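Local coordinates for protein disulfide oxidoreductase (Xylella fastidiosa, PDB 2REM) that probably works as a periplasmic thiol-disulfide oxidoreductase of the DsbA type, exchanging disulfides with other proteins through a CxxC motif on a thioredoxin fold, at residues D72-A77 and Q107-D112; H91-E96 and A115-G120. All blocks are in the same frame, centred on the assembly; numbering follows the deposited sequence.

Contacts 1 and 2 share helix 111-119, one at its N-terminal approach and the other along its last turns, and both belong to the helical part of this DsbA relative. Contact 1 fixes the loop leading into that helix against helix 71-83; contact 2 lays the helix itself beside helix 87-101, which follows 71-83 in the chain. Both are mainly apolar and have no hydrogen bond across them, but contact 1 is a buried meeting of Val109 with Pro73 and Phe74, whereas contact 2 is only partly buried and rests on a Met-aromatic pair. Their centres are about 12 Å apart, and Phe74 of contact 1 touches Met94 of contact 2 through CE1 and SD.

Contact 1 of 2, residues D72-A77 and Q107-D112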
loop_
_atom_site.group_PDB
_atom_site.type_symbol
_atom_site.label_atom_id
_atom_site.label_comp_id
_atom_site.label_asym_id
_atom_site.label_seq_id
_atom_site.Cartn_x
_atom_site.Cartn_y
_atom_site.Cartn_z
ATOM N N ASP A 72 -1.753 3.481 12.393
ATOM C CA ASP A 72 -0.294 3.382 12.548
ATOM C C ASP A 72 0.196 2.013 13.000
ATOM O O ASP A 72 1.131 1.503 12.403
ATOM C CB ASP A 72 0.259 4.503 13.432
ATOM C CG ASP A 72 0.229 5.843 12.747
ATOM O OD1 ASP A 72 -0.270 5.944 11.609
ATOM O OD2 ASP A 72 0.722 6.808 13.351
ATOM N N PRO A 73 -0.430 1.409 14.040
ATOM C CA PRO A 73 -0.060 0.042 14.387
ATOM C C PRO A 73 -0.144 -0.911 13.205
ATOM O O PRO A 73 0.725 -1.788 13.038
ATOM C CB PRO A 73 -1.094 -0.345 15.459
ATOM C CG PRO A 73 -1.452 0.918 16.104
ATOM C CD PRO A 73 -1.442 1.946 14.983
ATOM N N PHE A 74 -1.165 -0.731 12.362
ATOM C CA PHE A 74 -1.314 -1.619 11.222
ATOM C C PHE A 74 -0.356 -1.323 10.096
ATOM O O PHE A 74 0.015 -2.224 9.330
ATOM C CB PHE A 74 -2.761 -1.636 10.746
ATOM C CG PHE A 74 -3.634 -2.374 11.664
ATOM C CD1 PHE A 74 -3.629 -3.768 11.645
ATOM C CD2 PHE A 74 -4.407 -1.704 12.612
ATOM C CE1 PHE A 74 -4.428 -4.505 12.527
ATOM C CE2 PHE A 74 -5.207 -2.437 13.496
ATOM C CZ PHE A 74 -5.198 -3.856 13.439
ATOM N N ALA A 75 0.050 -0.058 9.993
ATOM C CA ALA A 75 1.117 0.277 9.062
ATOM C C ALA A 75 2.377 -0.444 9.518
ATOM O O ALA A 75 3.115 -1.012 8.726
ATOM C CB ALA A 75 1.374 1.770 9.053
ATOM N N ARG A 76 2.653 -0.353 10.814
ATOM C CA ARG A 76 3.825 -0.972 11.372
ATOM C C ARG A 76 3.750 -2.507 11.267
ATOM O O ARG A 76 4.762 -3.157 10.991
ATOM C CB ARG A 76 4.018 -0.469 12.814
ATOM C CG ARG A 76 5.437 -0.423 13.259
ATOM C CD ARG A 76 5.533 0.228 14.645
ATOM N NE ARG A 76 5.377 1.677 14.601
ATOM C CZ ARG A 76 6.329 2.553 14.291
ATOM N NH1 ARG A 76 6.028 3.850 14.325
ATOM N NH2 ARG A 76 7.580 2.151 13.961
ATOM N N ALA A 77 2.554 -3.066 11.469
ATOM C CA ALA A 77 2.309 -4.489 11.274
ATOM C C ALA A 77 2.713 -4.898 9.855
ATOM O O ALA A 77 3.453 -5.839 9.669
ATOM C CB ALA A 77 0.853 -4.833 11.499
ATOM N N GLN A 107 -9.192 -1.316 17.245
ATOM C CA GLN A 107 -8.927 -0.459 18.388
ATOM C C GLN A 107 -7.941 -1.110 19.333
ATOM O O GLN A 107 -8.058 -2.293 19.641
ATOM C CB GLN A 107 -10.225 -0.099 19.119
ATOM C CG GLN A 107 -11.256 0.598 18.222
ATOM C CD GLN A 107 -10.774 1.929 17.647
ATOM O OE1 GLN A 107 -10.983 2.223 16.463
ATOM N NE2 GLN A 107 -10.139 2.745 18.484
ATOM N N ASN A 108 -6.942 -0.322 19.730
ATOM C CA ASN A 108 -5.969 -0.679 20.762
ATOM C C ASN A 108 -5.228 -1.961 20.458
ATOM O O ASN A 108 -4.781 -2.652 21.373
ATOM C CB ASN A 108 -6.619 -0.777 22.144
ATOM C CG ASN A 108 -7.266 0.527 22.587
ATOM O OD1 ASN A 108 -6.754 1.632 22.328
ATOM N ND2 ASN A 108 -8.408 0.405 23.247
ATOM N N VAL A 109 -5.112 -2.286 19.174
ATOM C CA VAL A 109 -4.314 -3.433 18.790
ATOM C C VAL A 109 -2.868 -3.171 19.190
ATOM O O VAL A 109 -2.372 -2.042 19.115
ATOM C CB VAL A 109 -4.385 -3.720 17.272
ATOM C CG1 VAL A 109 -3.487 -2.769 16.516
ATOM C CG2 VAL A 109 -4.016 -5.173 16.998
ATOM N N GLY A 110 -2.196 -4.221 19.631
ATOM C CA GLY A 110 -0.808 -4.100 20.000
ATOM C C GLY A 110 0.036 -5.240 19.471
ATOM O O GLY A 110 -0.484 -6.190 18.863
ATOM N N PRO A 111 1.346 -5.167 19.737
ATOM C CA PRO A 111 2.291 -6.144 19.279
ATOM C C PRO A 111 1.920 -7.533 19.769
ATOM O O PRO A 111 2.270 -8.490 19.118
ATOM C CB PRO A 111 3.630 -5.679 19.900
ATOM C CG PRO A 111 3.237 -4.774 21.019
ATOM C CD PRO A 111 1.987 -4.114 20.552
ATOM N N ASP A 112 1.201 -7.677 20.881
ATOM C CA ASP A 112 0.881 -9.064 21.243
ATOM C C ASP A 112 -0.273 -9.721 20.482
ATOM O O ASP A 112 -0.178 -10.904 20.178
ATOM C CB ASP A 112 0.957 -9.392 22.747
ATOM C CG ASP A 112 0.015 -8.589 23.588
ATOM O OD1 ASP A 112 0.515 -7.911 24.528
ATOM O OD2 ASP A 112 -1.210 -8.661 23.336
#
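The helical turn carrying Pro73 and Phe74 faces a loop that turns at Asn108 and runs on through Val109 to the start of helix 111-119. The backbones come nearest at the CA atoms of Pro73 and Gly110, 7.0 Å apart. The turn is regular, with Arg76 N bonded to Asp72 O and Ala77 N to Pro73 O. No hydrogen bond joins the segments, so side chains carry the contact. Val109 points toward the helix and sets its CG1 methyl between two apolar groups: CG1 lies 3.6 Å from Pro73 CB and 3.5 Å from Phe74 CE2. The methyl gets there because chi1 of 79° puts CG1 between the backbone N and the carbonyl carbon, while CG2 turns to the end of the same ring, 4.0 Å from Phe74 CZ. Both branches of the valine lie on one side of the ring plane, near its CE2-CZ end.

In the DsbA family a helical domain is inserted into the thioredoxin fold, and this contact lies within such a group of helices, tying the loop before helix 111-119 to helix 71-83. Gly110 is the N-cap residue of helix 111-119, and its N is bonded to Glu113 OE1, which fastens the loop at the helix start.

Phe74 leaves its helix with CG anti to the carbonyl carbon (chi1 -73°), and the length of the ring carries its CE2-CZ end to the loop. Its ring also reaches Thr36, beside the CxxC cysteines. Pro73 sits in the first turn of helix 71-83, where proline's missing N-H costs no helical hydrogen bond, and Val109 rests on Leu114 as well.

Contact 2 of 2, residues H91-E96 and A115-G120; sequences HTAMFE and AVFYAG
Phe117 presents one ring face to Met94. Over it the methyl CE of Met94 stands 3.8 Å from the Phe117 ring centroid, a CH-pi contact. SD, 4.3 Å from the same centroid and only 7° off the normal, adds a Met-aromatic contact. At the ring edge, near its plane, lies the backbone of Ala93, with C 3.9 Å from Phe117 CZ, and CD2 of Tyr118 lies at the edge too. Phe117 CD2 in turn stands over the centre of one face of the Tyr118 ring.

Met94 starts with CG anti to the backbone N (chi1 176°) and then bends at chi2 and chi3, which folds the thioether over the phenyl ring and brings CE to Tyr118, 3.4 Å from its OH. The axes of the segments 91-96 and 115-119 approach to 11.6 Å, their directions 136° apart, a spacing these long side chains bridge. Phe117 CZ reaches Met94 N and CA, both at 3.6 Å, probably helped by the small Ala93 side chain alongside.

Tyr35, two residues before Cys37, also touches Met94. The contact probably owes its stability to dispersion, to which the polarisable sulfur contributes, and to burial of apolar surface; the Tyr118 hydroxyl meets Met94 CE by packing, not by a hydrogen bond.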
loop_
_atom_site.group_PDB
_atom_site.type_symbol
_atom_site.label_atom_id
_atom_site.label_comp_id
_atom_site.label_asym_id
_atom_site.label_seq_id
_atom_site.Cartn_x
_atom_site.Cartn_y
_atom_site.Cartn_z
ATOM N N HIS A 91 -1.414 -11.164 3.765
ATOM C CA HIS A 91 -2.031 -9.853 3.501
ATOM C C HIS A 91 -3.563 -9.931 3.500
ATOM O O HIS A 91 -4.248 -9.176 4.214
ATOM C CB HIS A 91 -1.534 -9.324 2.146
ATOM C CG HIS A 91 -1.697 -7.850 1.984
ATOM N ND1 HIS A 91 -2.419 -7.285 0.954
ATOM C CD2 HIS A 91 -1.215 -6.820 2.718
ATOM C CE1 HIS A 91 -2.371 -5.968 1.061
ATOM N NE2 HIS A 91 -1.656 -5.661 2.128
ATOM N N THR A 92 -4.090 -10.832 2.685
ATOM C CA THR A 92 -5.531 -11.129 2.615
ATOM C C THR A 92 -6.040 -11.591 3.966
ATOM O O THR A 92 -7.077 -11.132 4.435
ATOM C CB THR A 92 -5.803 -12.210 1.570
ATOM O OG1 THR A 92 -5.371 -11.716 0.290
ATOM C CG2 THR A 92 -7.296 -12.572 1.527
ATOM N N ALA A 93 -5.288 -12.490 4.598
ATOM C CA ALA A 93 -5.668 -12.991 5.915
ATOM C C ALA A 93 -5.761 -11.873 6.961
ATOM O O ALA A 93 -6.653 -11.884 7.833
ATOM C CB ALA A 93 -4.686 -14.069 6.360
ATOM N N MET A 94 -4.852 -10.905 6.891
ATOM C CA MET A 94 -4.930 -9.788 7.827
ATOM C C MET A 94 -6.220 -8.988 7.586
ATOM O O MET A 94 -6.922 -8.674 8.520
ATOM C CB MET A 94 -3.686 -8.885 7.789
ATOM C CG MET A 94 -3.829 -7.668 8.701
ATOM S SD MET A 94 -4.045 -8.104 10.451
ATOM C CE MET A 94 -2.342 -8.343 10.861
ATOM N N PHE A 95 -6.516 -8.639 6.337
ATOM C CA PHE A 95 -7.787 -7.976 6.029
ATOM C C PHE A 95 -8.985 -8.770 6.542
ATOM O O PHE A 95 -9.916 -8.228 7.171
ATOM C CB PHE A 95 -7.935 -7.798 4.508
ATOM C CG PHE A 95 -7.142 -6.668 3.927
ATOM C CD1 PHE A 95 -7.331 -5.352 4.352
ATOM C CD2 PHE A 95 -6.277 -6.906 2.864
ATOM C CE1 PHE A 95 -6.640 -4.312 3.757
ATOM C CE2 PHE A 95 -5.557 -5.875 2.274
ATOM C CZ PHE A 95 -5.732 -4.562 2.731
ATOM N N GLU A 96 -8.965 -10.079 6.274
ATOM C CA GLU A 96 -10.025 -10.945 6.712
ATOM C C GLU A 96 -10.131 -11.011 8.249
ATOM O O GLU A 96 -11.224 -10.894 8.785
ATOM C CB GLU A 96 -9.850 -12.310 6.054
ATOM C CG GLU A 96 -10.474 -13.453 6.764
ATOM C CD GLU A 96 -10.330 -14.724 5.963
ATOM O OE1 GLU A 96 -9.172 -15.052 5.594
ATOM O OE2 GLU A 96 -11.378 -15.361 5.685
ATOM N N ALA A 115 1.606 -10.269 17.216
ATOM C CA ALA A 115 2.557 -11.381 17.253
ATOM C C ALA A 115 1.813 -12.705 17.158
ATOM O O ALA A 115 2.289 -13.632 16.497
ATOM C CB ALA A 115 3.449 -11.323 18.488
ATOM N N VAL A 116 0.641 -12.799 17.798
ATOM C CA VAL A 116 -0.132 -14.041 17.757
ATOM C C VAL A 116 -0.544 -14.287 16.318
ATOM O O VAL A 116 -0.399 -15.388 15.830
ATOM C CB VAL A 116 -1.359 -14.023 18.718
ATOM C CG1 VAL A 116 -2.283 -15.198 18.460
ATOM C CG2 VAL A 116 -0.881 -14.044 20.164
ATOM N N PHE A 117 -1.000 -13.243 15.635
ATOM C CA PHE A 117 -1.399 -13.355 14.245
ATOM C C PHE A 117 -0.247 -13.896 13.384
ATOM O O PHE A 117 -0.404 -14.899 12.659
ATOM C CB PHE A 117 -1.901 -12.008 13.705
ATOM C CG PHE A 117 -2.241 -12.050 12.257
ATOM C CD1 PHE A 117 -3.488 -12.524 11.845
ATOM C CD2 PHE A 117 -1.296 -11.715 11.298
ATOM C CE1 PHE A 117 -3.813 -12.602 10.506
ATOM C CE2 PHE A 117 -1.615 -11.802 9.925
ATOM C CZ PHE A 117 -2.883 -12.231 9.542
ATOM N N TYR A 118 0.909 -13.232 13.471
ATOM C CA TYR A 118 2.040 -13.599 12.644
ATOM C C TYR A 118 2.678 -14.920 13.071
ATOM O O TYR A 118 3.325 -15.590 12.254
ATOM C CB TYR A 118 3.041 -12.431 12.573
ATOM C CG TYR A 118 2.436 -11.312 11.760
ATOM C CD1 TYR A 118 2.273 -11.454 10.376
ATOM C CD2 TYR A 118 2.007 -10.133 12.362
ATOM C CE1 TYR A 118 1.698 -10.443 9.602
ATOM C CE2 TYR A 118 1.426 -9.084 11.597
ATOM C CZ TYR A 118 1.276 -9.263 10.223
ATOM O OH TYR A 118 0.742 -8.258 9.466
ATOM N N ALA A 119 2.461 -15.315 14.330
ATOM C CA ALA A 119 2.870 -16.644 14.785
ATOM C C ALA A 119 2.282 -17.724 13.869
ATOM O O ALA A 119 2.868 -18.789 13.692
ATOM C CB ALA A 119 2.454 -16.889 16.223
ATOM N N GLY A 120 1.126 -17.437 13.273
ATOM C CA GLY A 120 0.482 -18.367 12.373
ATOM C C GLY A 120 1.265 -18.521 11.082
ATOM O O GLY A 120 1.099 -19.512 10.378
#